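Adp-ribosyltransferase (Staphylococcus aureus, PDB 1OJQ) catalyses mono-ADP-ribosylation of target proteins with NAD+ as the donor, and as a C3-type exoenzyme probably modifies small GTPases of the Rho family. Local coordinates at residues S70-S75 with E180-R185; E63-L68 with N134-T139; M31-Y36 with A165-K170. All coordinates share one frame; numbering follows the deposited sequence.

Interaction 1: residues S70-S75 with E180-R185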
ATOM      1  N   SER A  70      -1.315 -16.125   6.882  1.00  6.10           N
ATOM      2  CA  SER A  70      -1.687 -16.405   8.270  1.00  6.93           C
ATOM      3  C   SER A  70      -1.203 -15.306   9.206  1.00  8.44           C
ATOM      4  O   SER A  70      -1.965 -14.817  10.056  1.00  7.99           O
ATOM      5  CB  SER A  70      -1.122 -17.776   8.664  1.00  7.79           C
ATOM      6  OG  SER A  70      -1.167 -17.905  10.070  1.00 12.11           O
ATOM      7  N   THR A  71       0.059 -14.894   9.016  1.00  2.85           N
ATOM      8  CA  THR A  71       0.583 -13.824   9.864  1.00  2.74           C
ATOM      9  C   THR A  71      -0.264 -12.554   9.820  1.00  8.21           C
ATOM     10  O   THR A  71      -0.617 -11.935  10.836  1.00  5.09           O
ATOM     11  CB  THR A  71       2.030 -13.519   9.431  1.00  4.72           C
ATOM     12  OG1 THR A  71       2.791 -14.717   9.655  1.00  7.76           O
ATOM     13  CG2 THR A  71       2.630 -12.383  10.244  1.00  3.17           C
ATOM     14  N   ILE A  72      -0.602 -12.112   8.601  1.00  6.07           N
ATOM     15  CA  ILE A  72      -1.375 -10.857   8.466  1.00  6.03           C
ATOM     16  C   ILE A  72      -2.743 -11.002   9.103  1.00  3.96           C
ATOM     17  O   ILE A  72      -3.281 -10.065   9.699  1.00 10.29           O
ATOM     18  CB  ILE A  72      -1.436 -10.482   6.974  1.00  5.63           C
ATOM     19  CG1 ILE A  72      -0.050 -10.146   6.378  1.00  4.00           C
ATOM     20  CG2 ILE A  72      -2.419  -9.352   6.685  1.00  8.75           C
ATOM     21  CD1 ILE A  72      -0.048  -9.974   4.859  1.00  4.83           C
ATOM     22  N   SER A  73      -3.341 -12.166   9.007  1.00  5.15           N
ATOM     23  CA  SER A  73      -4.690 -12.434   9.519  1.00  6.59           C
ATOM     24  C   SER A  73      -4.736 -12.359  11.035  1.00  6.73           C
ATOM     25  O   SER A  73      -5.826 -12.333  11.605  1.00  7.82           O
ATOM     26  CB  SER A  73      -5.158 -13.822   9.040  1.00  9.33           C
ATOM     27  OG  SER A  73      -4.597 -14.864   9.857  1.00 11.46           O
ATOM     28  N   LYS A  74      -3.572 -12.348  11.697  1.00 11.03           N
ATOM     29  CA  LYS A  74      -3.538 -12.338  13.160  1.00  9.33           C
ATOM     30  C   LYS A  74      -3.894 -10.989  13.767  1.00  9.65           C
ATOM     31  O   LYS A  74      -4.101 -10.895  14.983  1.00  7.79           O
ATOM     32  CB  LYS A  74      -2.164 -12.796  13.695  1.00  4.97           C
ATOM     33  CG  LYS A  74      -2.034 -14.311  13.515  1.00  8.29           C
ATOM     34  CD  LYS A  74      -0.727 -14.824  14.104  1.00 11.20           C
ATOM     35  CE  LYS A  74      -0.596 -16.332  13.919  1.00 17.17           C
ATOM     36  NZ  LYS A  74       0.655 -16.815  14.601  1.00 18.05           N
ATOM     37  N   SER A  75      -3.959  -9.948  12.938  1.00  7.21           N
ATOM     38  CA  SER A  75      -4.419  -8.670  13.480  1.00  4.85           C
ATOM     39  C   SER A  75      -5.373  -7.997  12.494  1.00  8.62           C
ATOM     40  O   SER A  75      -5.249  -8.107  11.272  1.00 11.30           O
ATOM     41  CB  SER A  75      -3.290  -7.701  13.832  1.00 10.03           C
ATOM     42  OG  SER A  75      -2.340  -7.572  12.785  1.00 11.01           O
ATOM     43  N   GLU A 180       5.391   0.953   8.507  1.00  5.99           N
ATOM     44  CA  GLU A 180       4.757   0.096   7.516  1.00  4.23           C
ATOM     45  C   GLU A 180       3.585  -0.705   8.055  1.00  4.16           C
ATOM     46  O   GLU A 180       3.602  -1.312   9.111  1.00  6.90           O
ATOM     47  CB  GLU A 180       5.789  -0.869   6.886  1.00  5.11           C
ATOM     48  CG  GLU A 180       5.121  -1.689   5.758  1.00  4.80           C
ATOM     49  CD  GLU A 180       6.103  -2.429   4.877  1.00 13.30           C
ATOM     50  OE1 GLU A 180       7.333  -2.236   5.009  1.00 12.14           O
ATOM     51  OE2 GLU A 180       5.631  -3.228   4.022  1.00 14.48           O
ATOM     52  N   VAL A 181       2.520  -0.709   7.250  1.00  5.98           N
ATOM     53  CA  VAL A 181       1.372  -1.596   7.449  1.00  6.62           C
ATOM     54  C   VAL A 181       1.319  -2.546   6.259  1.00  7.41           C
ATOM     55  O   VAL A 181       1.331  -2.049   5.119  1.00  7.38           O
ATOM     56  CB  VAL A 181       0.059  -0.804   7.576  1.00  4.11           C
ATOM     57  CG1 VAL A 181      -1.160  -1.699   7.517  1.00  6.63           C
ATOM     58  CG2 VAL A 181       0.125  -0.007   8.882  1.00  7.88           C
ATOM     59  N   LEU A 182       1.296  -3.844   6.482  1.00  6.22           N
ATOM     60  CA  LEU A 182       1.250  -4.824   5.393  1.00  5.26           C
ATOM     61  C   LEU A 182      -0.176  -5.308   5.199  1.00  4.94           C
ATOM     62  O   LEU A 182      -0.765  -5.783   6.171  1.00  7.50           O
ATOM     63  CB  LEU A 182       2.219  -5.956   5.742  1.00  7.24           C
ATOM     64  CG  LEU A 182       2.562  -6.925   4.613  1.00 18.59           C
ATOM     65  CD1 LEU A 182       3.212  -6.186   3.451  1.00 14.47           C
ATOM     66  CD2 LEU A 182       3.433  -8.048   5.160  1.00  8.77           C
ATOM     67  N   LEU A 183      -0.754  -5.202   4.011  1.00  6.21           N
ATOM     68  CA  LEU A 183      -2.115  -5.663   3.735  1.00  5.60           C
ATOM     69  C   LEU A 183      -2.137  -6.999   3.007  1.00  5.03           C
ATOM     70  O   LEU A 183      -1.189  -7.339   2.288  1.00  6.15           O
ATOM     71  CB  LEU A 183      -2.873  -4.609   2.896  1.00  3.59           C
ATOM     72  CG  LEU A 183      -2.841  -3.168   3.443  1.00  7.72           C
ATOM     73  CD1 LEU A 183      -3.548  -2.204   2.497  1.00  8.63           C
ATOM     74  CD2 LEU A 183      -3.439  -3.155   4.839  1.00 11.18           C
ATOM     75  N   PRO A 184      -3.197  -7.780   3.163  1.00  4.28           N
ATOM     76  CA  PRO A 184      -3.334  -9.071   2.522  1.00  2.60           C
ATOM     77  C   PRO A 184      -3.165  -8.997   1.008  1.00  5.88           C
ATOM     78  O   PRO A 184      -3.479  -7.996   0.366  1.00  7.60           O
ATOM     79  CB  PRO A 184      -4.806  -9.445   2.765  1.00  6.63           C
ATOM     80  CG  PRO A 184      -5.169  -8.713   4.005  1.00  9.71           C
ATOM     81  CD  PRO A 184      -4.356  -7.453   4.014  1.00  5.16           C
ATOM     82  N   ARG A 185      -2.696 -10.111   0.470  1.00  6.21           N
ATOM     83  CA  ARG A 185      -2.690 -10.262  -0.982  1.00  3.07           C
ATOM     84  C   ARG A 185      -4.127 -10.168  -1.479  1.00  7.29           C
ATOM     85  O   ARG A 185      -5.072 -10.570  -0.812  1.00  8.25           O
ATOM     86  CB  ARG A 185      -2.023 -11.561  -1.403  1.00  4.63           C
ATOM     87  CG  ARG A 185      -2.750 -12.831  -0.934  1.00  5.91           C
ATOM     88  CD  ARG A 185      -1.841 -14.025  -1.227  1.00  7.86           C
ATOM     89  NE  ARG A 185      -2.444 -15.295  -0.856  1.00  6.47           N
ATOM     90  CZ  ARG A 185      -3.077 -16.085  -1.710  1.00  7.03           C
ATOM     91  NH1 ARG A 185      -3.183 -15.714  -2.988  1.00  8.92           N
ATOM     92  NH2 ARG A 185      -3.603 -17.231  -1.308  1.00 12.06           N
TER
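I72, near the C-terminal end of helix 59-73, pushes its side chain into the bend where strand 180-183 runs out into P184. Each of its two branches finds a different partner. CG2 sits against the proline ring, 3.8 Å from P184 CD, with P184 CG at almost the same distance. CD1 goes the other way and meets the isopropyl end of L182, 4.0 Å from L182 CD2. The torsions explain this division: CG2 is anti to the backbone N while CG1 (chi1 -65°) is anti to the carbonyl carbon, and the extended chi2 carries CD1 outward to the strand. I72 and L182 meet nearly at right angles, so methyl touches methyl without the chains lying side by side. CD1 also packs against backbone, 3.9 Å from L183 O, although the CB of L183 points away from the helix and its side chain packs on S137 and T139. This apolar core, closed on further sides by Y136 and L68, contains no hydrogen bond between the two segments.

Toward solvent the character changes from hydrocarbon to polar. On the helix, S73 OG bonds back to S70 O at 2.6 Å, approaching 19° out of the carbonyl plane and using the turn's own backbone. K74 forms a salt bridge with D29. Beyond P184, the partly exposed R185 reaches back to the helix through a salt bridge with D69 and donates to G52 O.

The arrangement is that of a helix end packed on the central strand of a three-stranded antiparallel sheet, within the ADP-ribosyltransferase fold. The same strand begins with E180, an NAD+-binding residue belonging to the Gln-x-Glu signature of C3-like enzymes.

Interaction 2: residues E63-L68 with N134-T139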
ATOM      1  N   GLU A  63       4.469 -22.212   0.471  1.00  5.27           N
ATOM      2  CA  GLU A  63       4.585 -22.274   1.934  1.00  6.43           C
ATOM      3  C   GLU A  63       4.743 -20.878   2.510  1.00  6.37           C
ATOM      4  O   GLU A  63       4.185 -20.556   3.558  1.00  6.34           O
ATOM      5  CB  GLU A  63       5.776 -23.168   2.319  1.00  6.62           C
ATOM      6  CG  GLU A  63       6.126 -23.113   3.789  1.00  9.49           C
ATOM      7  CD  GLU A  63       7.098 -24.189   4.262  1.00  8.64           C
ATOM      8  OE1 GLU A  63       7.509 -25.104   3.524  1.00 10.27           O
ATOM      9  OE2 GLU A  63       7.458 -24.144   5.464  1.00 10.77           O
ATOM     10  N   GLN A  64       5.505 -20.045   1.799  1.00  6.91           N
ATOM     11  CA  GLN A  64       5.700 -18.665   2.237  1.00  5.45           C
ATOM     12  C   GLN A  64       4.419 -17.841   2.164  1.00  4.97           C
ATOM     13  O   GLN A  64       4.185 -17.035   3.064  1.00  5.76           O
ATOM     14  CB  GLN A  64       6.809 -18.042   1.384  1.00  9.18           C
ATOM     15  CG  GLN A  64       8.176 -18.569   1.875  1.00  7.63           C
ATOM     16  CD  GLN A  64       9.286 -18.158   0.927  1.00 11.02           C
ATOM     17  OE1 GLN A  64       9.292 -17.019   0.458  1.00 11.40           O
ATOM     18  NE2 GLN A  64      10.203 -19.072   0.623  1.00 12.73           N
ATOM     19  N   VAL A  65       3.627 -18.073   1.113  1.00  6.34           N
ATOM     20  CA  VAL A  65       2.328 -17.397   0.985  1.00  6.56           C
ATOM     21  C   VAL A  65       1.352 -17.866   2.057  1.00  5.57           C
ATOM     22  O   VAL A  65       0.722 -17.001   2.684  1.00  7.12           O
ATOM     23  CB  VAL A  65       1.725 -17.589  -0.423  1.00  5.31           C
ATOM     24  CG1 VAL A  65       0.270 -17.162  -0.439  1.00  4.60           C
ATOM     25  CG2 VAL A  65       2.598 -16.814  -1.415  1.00  8.29           C
ATOM     26  N   ARG A  66       1.197 -19.168   2.289  1.00  6.38           N
ATOM     27  CA  ARG A  66       0.311 -19.569   3.393  1.00  6.99           C
ATOM     28  C   ARG A  66       0.737 -18.929   4.707  1.00  9.11           C
ATOM     29  O   ARG A  66      -0.080 -18.470   5.518  1.00  7.52           O
ATOM     30  CB  ARG A  66       0.299 -21.097   3.520  1.00  7.96           C
ATOM     31  CG  ARG A  66      -0.627 -21.731   2.460  1.00 10.20           C
ATOM     32  CD  ARG A  66      -0.696 -23.236   2.642  1.00  7.94           C
ATOM     33  NE  ARG A  66       0.555 -23.931   2.330  1.00  9.97           N
ATOM     34  CZ  ARG A  66       0.829 -24.364   1.104  1.00  7.97           C
ATOM     35  NH1 ARG A  66      -0.028 -24.171   0.115  1.00  8.71           N
ATOM     36  NH2 ARG A  66       1.982 -24.994   0.888  1.00  9.84           N
ATOM     37  N   GLN A  67       2.060 -18.905   4.930  1.00  5.55           N
ATOM     38  CA  GLN A  67       2.590 -18.318   6.154  1.00  5.58           C
ATOM     39  C   GLN A  67       2.244 -16.838   6.241  1.00  9.21           C
ATOM     40  O   GLN A  67       1.703 -16.437   7.276  1.00  8.93           O
ATOM     41  CB  GLN A  67       4.110 -18.538   6.234  1.00  5.93           C
ATOM     42  CG  GLN A  67       4.779 -17.847   7.408  1.00  6.09           C
ATOM     43  CD  GLN A  67       4.286 -18.222   8.774  1.00  8.34           C
ATOM     44  OE1 GLN A  67       3.745 -17.392   9.525  1.00 16.59           O
ATOM     45  NE2 GLN A  67       4.449 -19.467   9.173  1.00  4.41           N
ATOM     46  N   LEU A  68       2.569 -16.042   5.211  1.00  6.21           N
ATOM     47  CA  LEU A  68       2.352 -14.579   5.346  1.00  5.23           C
ATOM     48  C   LEU A  68       0.865 -14.270   5.438  1.00  6.41           C
ATOM     49  O   LEU A  68       0.464 -13.353   6.150  1.00  6.22           O
ATOM     50  CB  LEU A  68       3.018 -13.824   4.199  1.00  7.34           C
ATOM     51  CG  LEU A  68       3.259 -12.322   4.387  1.00 12.02           C
ATOM     52  CD1 LEU A  68       4.033 -12.003   5.663  1.00 10.27           C
ATOM     53  CD2 LEU A  68       3.996 -11.713   3.200  1.00 12.44           C
ATOM     54  N   ASN A 134      -2.539  -8.424  -6.814  1.00  7.84           N
ATOM     55  CA  ASN A 134      -2.541  -9.841  -6.477  1.00 10.42           C
ATOM     56  C   ASN A 134      -1.411 -10.230  -5.540  1.00 12.00           C
ATOM     57  O   ASN A 134      -1.490 -11.286  -4.888  1.00  8.07           O
ATOM     58  CB  ASN A 134      -2.481 -10.671  -7.767  1.00  9.50           C
ATOM     59  CG  ASN A 134      -3.885 -10.651  -8.370  1.00 16.37           C
ATOM     60  OD1 ASN A 134      -4.848 -10.824  -7.628  1.00 17.94           O
ATOM     61  ND2 ASN A 134      -3.961 -10.410  -9.665  1.00 23.52           N
ATOM     62  N   GLY A 135      -0.373  -9.395  -5.493  1.00  7.35           N
ATOM     63  CA  GLY A 135       0.642  -9.609  -4.468  1.00  6.43           C
ATOM     64  C   GLY A 135       0.140  -9.004  -3.157  1.00  6.11           C
ATOM     65  O   GLY A 135      -1.039  -8.673  -3.066  1.00  6.47           O
ATOM     66  N   TYR A 136       1.039  -8.895  -2.193  1.00  6.12           N
ATOM     67  CA  TYR A 136       0.749  -8.190  -0.941  1.00  8.17           C
ATOM     68  C   TYR A 136       0.843  -6.687  -1.170  1.00  6.22           C
ATOM     69  O   TYR A 136       1.427  -6.258  -2.166  1.00 10.32           O
ATOM     70  CB  TYR A 136       1.715  -8.632   0.176  1.00  5.12           C
ATOM     71  CG  TYR A 136       1.480 -10.106   0.490  1.00  6.33           C
ATOM     72  CD1 TYR A 136       0.566 -10.534   1.439  1.00  3.13           C
ATOM     73  CD2 TYR A 136       2.222 -11.066  -0.199  1.00  8.17           C
ATOM     74  CE1 TYR A 136       0.375 -11.895   1.708  1.00  3.30           C
ATOM     75  CE2 TYR A 136       2.033 -12.410   0.049  1.00  9.00           C
ATOM     76  CZ  TYR A 136       1.116 -12.819   0.994  1.00  7.02           C
ATOM     77  OH  TYR A 136       0.967 -14.170   1.212  1.00  7.92           O
ATOM     78  N   SER A 137       0.282  -5.863  -0.279  1.00  6.94           N
ATOM     79  CA  SER A 137       0.389  -4.415  -0.477  1.00  5.65           C
ATOM     80  C   SER A 137       1.117  -3.783   0.705  1.00  8.49           C
ATOM     81  O   SER A 137       0.684  -3.921   1.864  1.00 10.50           O
ATOM     82  CB  SER A 137      -0.994  -3.788  -0.588  1.00  9.14           C
ATOM     83  OG  SER A 137      -1.680  -4.214  -1.757  1.00  8.65           O
ATOM     84  N   SER A 138       2.205  -3.098   0.407  1.00  8.13           N
ATOM     85  CA  SER A 138       2.987  -2.420   1.436  1.00  9.69           C
ATOM     86  C   SER A 138       2.560  -0.960   1.519  1.00  9.56           C
ATOM     87  O   SER A 138       2.589  -0.295   0.493  1.00 11.63           O
ATOM     88  CB  SER A 138       4.482  -2.509   1.119  1.00 11.73           C
ATOM     89  OG  SER A 138       4.852  -3.886   1.029  1.00 19.08           O
ATOM     90  N   THR A 139       2.179  -0.483   2.687  1.00  8.62           N
ATOM     91  CA  THR A 139       1.644   0.856   2.879  1.00  4.83           C
ATOM     92  C   THR A 139       2.262   1.430   4.141  1.00  7.63           C
ATOM     93  O   THR A 139       2.996   0.691   4.809  1.00  8.08           O
ATOM     94  CB  THR A 139       0.108   0.865   3.040  1.00  7.48           C
ATOM     95  OG1 THR A 139      -0.245   0.296   4.321  1.00  6.91           O
ATOM     96  CG2 THR A 139      -0.561   0.001   1.976  1.00  9.17           C
TER
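Y136 lays one face of its ring beneath L68 and brings its hydroxyl up to V65, so a single aromatic side chain from 134-139 meets two successive turns of helix 59-73. L68 CD2 stands 3.6 Å from the ring centroid of Y136, only 6° off the normal, a nearly central CH-pi contact. CG of L68 is anti to the backbone N (chi1 -162°), which carries CD2 out over the ring. The leucine and tyrosine run past each other in opposite directions: CD2 lies over the ring while L68 CB is close to the phenol end, 3.6 Å from Y136 OH. V65 comes at this end obliquely, V65 CG1 being 3.5 Å from Y136 OH. The carbonyl V65 O is also near Y136 OH, at 3.2 Å, a close approach only; the hydroxyl's hydrogen bond is to D69, the residue following L68 on the helix.

Around this first shell lies a second. The L68 side chain also touches Y36 and L182. Y36, from helix 27-38, meets the Y136 ring edge-to-face as well. I43 and L47 of helix 41-49 touch Y136, and L47 packs on V65 too. The backbone leading to the tyrosine is held by a hydrogen bond from G135 N to the carboxylate of E133, an NAD+-binding residue. The residue after the tyrosine, S137, pairs with L183 in the sheet.

Chemically, the contact pairs the ring face of Y136 with the L68 methyl, while its hydroxyl end is satisfied inside the protein by D69. D69 uses OD1 for Y136 and OD2 for a salt bridge with R185, which would probably keep the carboxylate ionised and fix its orientation, with OD1 turned to Y136 OH.

Interaction 3: residues M31-Y36 with A165-K170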
ATOM      1  N   MET A  31       9.807 -14.099  11.202  1.00  9.54           N
ATOM      2  CA  MET A  31      10.680 -14.450  10.095  1.00 11.00           C
ATOM      3  C   MET A  31      10.027 -14.170   8.749  1.00  6.17           C
ATOM      4  O   MET A  31      10.664 -13.681   7.812  1.00  9.86           O
ATOM      5  CB  MET A  31      11.046 -15.931  10.171  1.00  9.88           C
ATOM      6  CG  MET A  31      11.830 -16.522   9.022  1.00 11.02           C
ATOM      7  SD  MET A  31      11.825 -18.342   9.150  1.00 20.93           S
ATOM      8  CE  MET A  31      11.136 -18.789   7.560  1.00 29.65           C
ATOM      9  N   ALA A  32       8.748 -14.524   8.649  1.00  8.14           N
ATOM     10  CA  ALA A  32       8.026 -14.306   7.406  1.00  4.26           C
ATOM     11  C   ALA A  32       7.941 -12.826   7.077  1.00  7.88           C
ATOM     12  O   ALA A  32       8.182 -12.454   5.933  1.00  6.13           O
ATOM     13  CB  ALA A  32       6.593 -14.823   7.505  1.00  8.79           C
ATOM     14  N   ILE A  33       7.546 -12.024   8.074  1.00  3.90           N
ATOM     15  CA  ILE A  33       7.421 -10.595   7.761  1.00  3.45           C
ATOM     16  C   ILE A  33       8.793 -10.035   7.414  1.00  5.14           C
ATOM     17  O   ILE A  33       8.946  -9.299   6.432  1.00  8.46           O
ATOM     18  CB  ILE A  33       6.817  -9.812   8.936  1.00  5.10           C
ATOM     19  CG1 ILE A  33       5.379 -10.248   9.255  1.00  7.07           C
ATOM     20  CG2 ILE A  33       6.901  -8.306   8.726  1.00  7.48           C
ATOM     21  CD1 ILE A  33       4.956  -9.812  10.656  1.00  6.92           C
ATOM     22  N   TYR A  34       9.814 -10.367   8.198  1.00  4.71           N
ATOM     23  CA  TYR A  34      11.145  -9.786   7.953  1.00  5.76           C
ATOM     24  C   TYR A  34      11.616 -10.154   6.553  1.00  7.30           C
ATOM     25  O   TYR A  34      12.051  -9.306   5.779  1.00  8.82           O
ATOM     26  CB  TYR A  34      12.176 -10.245   8.994  1.00  7.03           C
ATOM     27  CG  TYR A  34      13.449  -9.431   8.914  1.00  5.95           C
ATOM     28  CD1 TYR A  34      13.610  -8.273   9.669  1.00  5.70           C
ATOM     29  CD2 TYR A  34      14.499  -9.805   8.083  1.00  8.82           C
ATOM     30  CE1 TYR A  34      14.753  -7.503   9.615  1.00  6.96           C
ATOM     31  CE2 TYR A  34      15.654  -9.046   8.015  1.00  7.96           C
ATOM     32  CZ  TYR A  34      15.782  -7.906   8.776  1.00  9.41           C
ATOM     33  OH  TYR A  34      16.935  -7.171   8.701  1.00  8.69           O
ATOM     34  N   ASN A  35      11.563 -11.436   6.213  1.00  7.42           N
ATOM     35  CA  ASN A  35      12.019 -11.865   4.892  1.00  8.32           C
ATOM     36  C   ASN A  35      11.244 -11.187   3.769  1.00  9.15           C
ATOM     37  O   ASN A  35      11.825 -10.869   2.727  1.00  7.21           O
ATOM     38  CB  ASN A  35      11.933 -13.386   4.749  1.00  6.32           C
ATOM     39  CG  ASN A  35      13.040 -14.072   5.523  1.00  9.21           C
ATOM     40  OD1 ASN A  35      14.089 -13.488   5.828  1.00 13.17           O
ATOM     41  ND2 ASN A  35      12.796 -15.331   5.864  1.00 14.23           N
ATOM     42  N   TYR A  36       9.949 -10.954   3.955  1.00  7.11           N
ATOM     43  CA  TYR A  36       9.181 -10.235   2.938  1.00  6.95           C
ATOM     44  C   TYR A  36       9.743  -8.835   2.739  1.00  6.36           C
ATOM     45  O   TYR A  36       9.931  -8.389   1.598  1.00  8.96           O
ATOM     46  CB  TYR A  36       7.669 -10.219   3.290  1.00  6.84           C
ATOM     47  CG  TYR A  36       6.916  -9.569   2.137  1.00  6.08           C
ATOM     48  CD1 TYR A  36       6.575 -10.338   1.028  1.00  8.41           C
ATOM     49  CD2 TYR A  36       6.577  -8.228   2.148  1.00  5.25           C
ATOM     50  CE1 TYR A  36       5.892  -9.755  -0.037  1.00 10.43           C
ATOM     51  CE2 TYR A  36       5.904  -7.639   1.085  1.00  9.01           C
ATOM     52  CZ  TYR A  36       5.564  -8.414   0.001  1.00  8.39           C
ATOM     53  OH  TYR A  36       4.897  -7.837  -1.065  1.00  9.91           O
ATOM     54  N   ALA A 165      -1.355  -5.933   9.075  1.00  4.85           N
ATOM     55  CA  ALA A 165      -0.252  -6.143  10.013  1.00  8.25           C
ATOM     56  C   ALA A 165       0.558  -4.854  10.159  1.00  8.02           C
ATOM     57  O   ALA A 165       1.015  -4.302   9.162  1.00  6.54           O
ATOM     58  CB  ALA A 165       0.731  -7.221   9.571  1.00  5.70           C
ATOM     59  N   TYR A 166       0.732  -4.397  11.398  1.00  4.90           N
ATOM     60  CA  TYR A 166       1.668  -3.285  11.570  1.00  8.50           C
ATOM     61  C   TYR A 166       3.047  -3.879  11.825  1.00  9.96           C
ATOM     62  O   TYR A 166       3.141  -4.667  12.767  1.00  7.31           O
ATOM     63  CB  TYR A 166       1.294  -2.384  12.733  1.00 11.67           C
ATOM     64  CG  TYR A 166       2.274  -1.276  13.063  1.00 11.04           C
ATOM     65  CD1 TYR A 166       2.306  -0.099  12.311  1.00  6.71           C
ATOM     66  CD2 TYR A 166       3.164  -1.388  14.126  1.00 11.37           C
ATOM     67  CE1 TYR A 166       3.208   0.906  12.637  1.00  8.20           C
ATOM     68  CE2 TYR A 166       4.054  -0.378  14.457  1.00 12.92           C
ATOM     69  CZ  TYR A 166       4.078   0.781  13.700  1.00 10.70           C
ATOM     70  OH  TYR A 166       4.957   1.797  13.998  1.00  7.54           O
ATOM     71  N   ILE A 167       4.022  -3.481  11.007  1.00  7.38           N
ATOM     72  CA  ILE A 167       5.279  -4.195  11.109  1.00  6.05           C
ATOM     73  C   ILE A 167       6.464  -3.308  11.434  1.00  6.85           C
ATOM     74  O   ILE A 167       7.601  -3.763  11.243  1.00  8.95           O
ATOM     75  CB  ILE A 167       5.521  -4.974   9.793  1.00  5.91           C
ATOM     76  CG1 ILE A 167       5.795  -4.079   8.587  1.00  9.11           C
ATOM     77  CG2 ILE A 167       4.350  -5.922   9.520  1.00  7.81           C
ATOM     78  CD1 ILE A 167       6.166  -4.881   7.344  1.00  9.12           C
ATOM     79  N   ASP A 168       6.273  -2.090  11.927  1.00  5.59           N
ATOM     80  CA  ASP A 168       7.432  -1.245  12.187  1.00  5.97           C
ATOM     81  C   ASP A 168       7.995  -1.503  13.587  1.00  8.79           C
ATOM     82  O   ASP A 168       7.831  -0.689  14.490  1.00 10.72           O
ATOM     83  CB  ASP A 168       7.075   0.234  12.006  1.00  6.39           C
ATOM     84  CG  ASP A 168       8.305   1.084  11.785  1.00  7.94           C
ATOM     85  OD1 ASP A 168       9.424   0.527  11.709  1.00  7.46           O
ATOM     86  OD2 ASP A 168       8.182   2.325  11.664  1.00 10.31           O
ATOM     87  N   SER A 169       8.673  -2.634  13.699  1.00 11.87           N
ATOM     88  CA  SER A 169       9.446  -3.051  14.870  1.00  8.58           C
ATOM     89  C   SER A 169      10.741  -3.652  14.354  1.00  9.33           C
ATOM     90  O   SER A 169      10.785  -4.154  13.218  1.00  7.92           O
ATOM     91  CB  SER A 169       8.627  -4.026  15.708  1.00 13.86           C
ATOM     92  OG  SER A 169       9.257  -4.320  16.941  1.00 13.19           O
ATOM     93  N   LYS A 170      11.824  -3.608  15.134  1.00  7.80           N
ATOM     94  CA  LYS A 170      13.119  -3.855  14.519  1.00  9.19           C
ATOM     95  C   LYS A 170      13.340  -5.313  14.179  1.00 12.62           C
ATOM     96  O   LYS A 170      14.189  -5.569  13.324  1.00 15.72           O
ATOM     97  CB  LYS A 170      14.254  -3.366  15.427  1.00 18.52           C
ATOM     98  CG  LYS A 170      14.184  -1.886  15.756  1.00 34.46           C
ATOM     99  CD  LYS A 170      15.187  -1.059  14.976  1.00 41.33           C
ATOM    100  CE  LYS A 170      14.734   0.391  14.858  1.00 45.53           C
ATOM    101  NZ  LYS A 170      15.894   1.320  14.783  1.00 49.93           N
TER
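The backbones of helix 27-38 and the end of strand 165-166 come nearest at I33 and I167, whose CA atoms are 7.5 Å apart, just where the chain leaves the strand and bends through an inverse gamma turn centred on D168. Both isoleucines point into the gap. I33 CG2 meets I167 CG2 at 3.6 Å, methyl against methyl, with the two side chains crossing at a slant. The same methyl, I33 CG2, lies 3.8 Å from I167 CD1, so it is held in the fork between the two branches of I167. The less common chi1 of 68°, with CG1 of I167 between backbone N and carbonyl carbon, turns this fork toward the helix. I33 CD1 adds a looser touch, 4.1 Å from I167 CG2.

At the margin of the contact the ring of Y34 swings nearer. Y34 CE1 is 4.2 Å from K170 O, a distant approach with no hydrogen bond; the K170 side chain itself starts away from the helix. The turn between I167 and K170 is held by its own bonds. D168 binds the backbone N-H groups of G177 and Q179 through its two carboxylate oxygens, and S169 OG bonds to E171.

The isoleucine pair fills a corner between several elements. I33 also rests on T71 of helix 59-73 and on Y25, while I167 touches E180 of the adjacent strand 180-183, with which it pairs through the backbone, and lies near T37; these last two bind NAD+. Y166 faces the other way, packing on V181 and on T13, N17 and I20 of helix 9-23, which places strand 165-166 between helices 27-38 and 9-23.

In the fold
The three contacts join two helices, 27-38 and 59-73, to one three-stranded antiparallel sheet, in which 180-183 lies between 137-140 and 165-166. The centres of interactions 1 and 2 are 8 Å apart, those of interactions 2 and 3 11 Å. Interactions 1 and 2 share helix 59-73. Along the chain interaction 2 is nested within the loop closed by interaction 3, while interaction 1 crosses both. Backbone pairs V181 N to T139 O, 2.9 Å, and L182 N to A165 O, 2.7 Å, link the strands. Helices from the N-terminal part thus pack on a later sheet that carries the NAD+-binding E180.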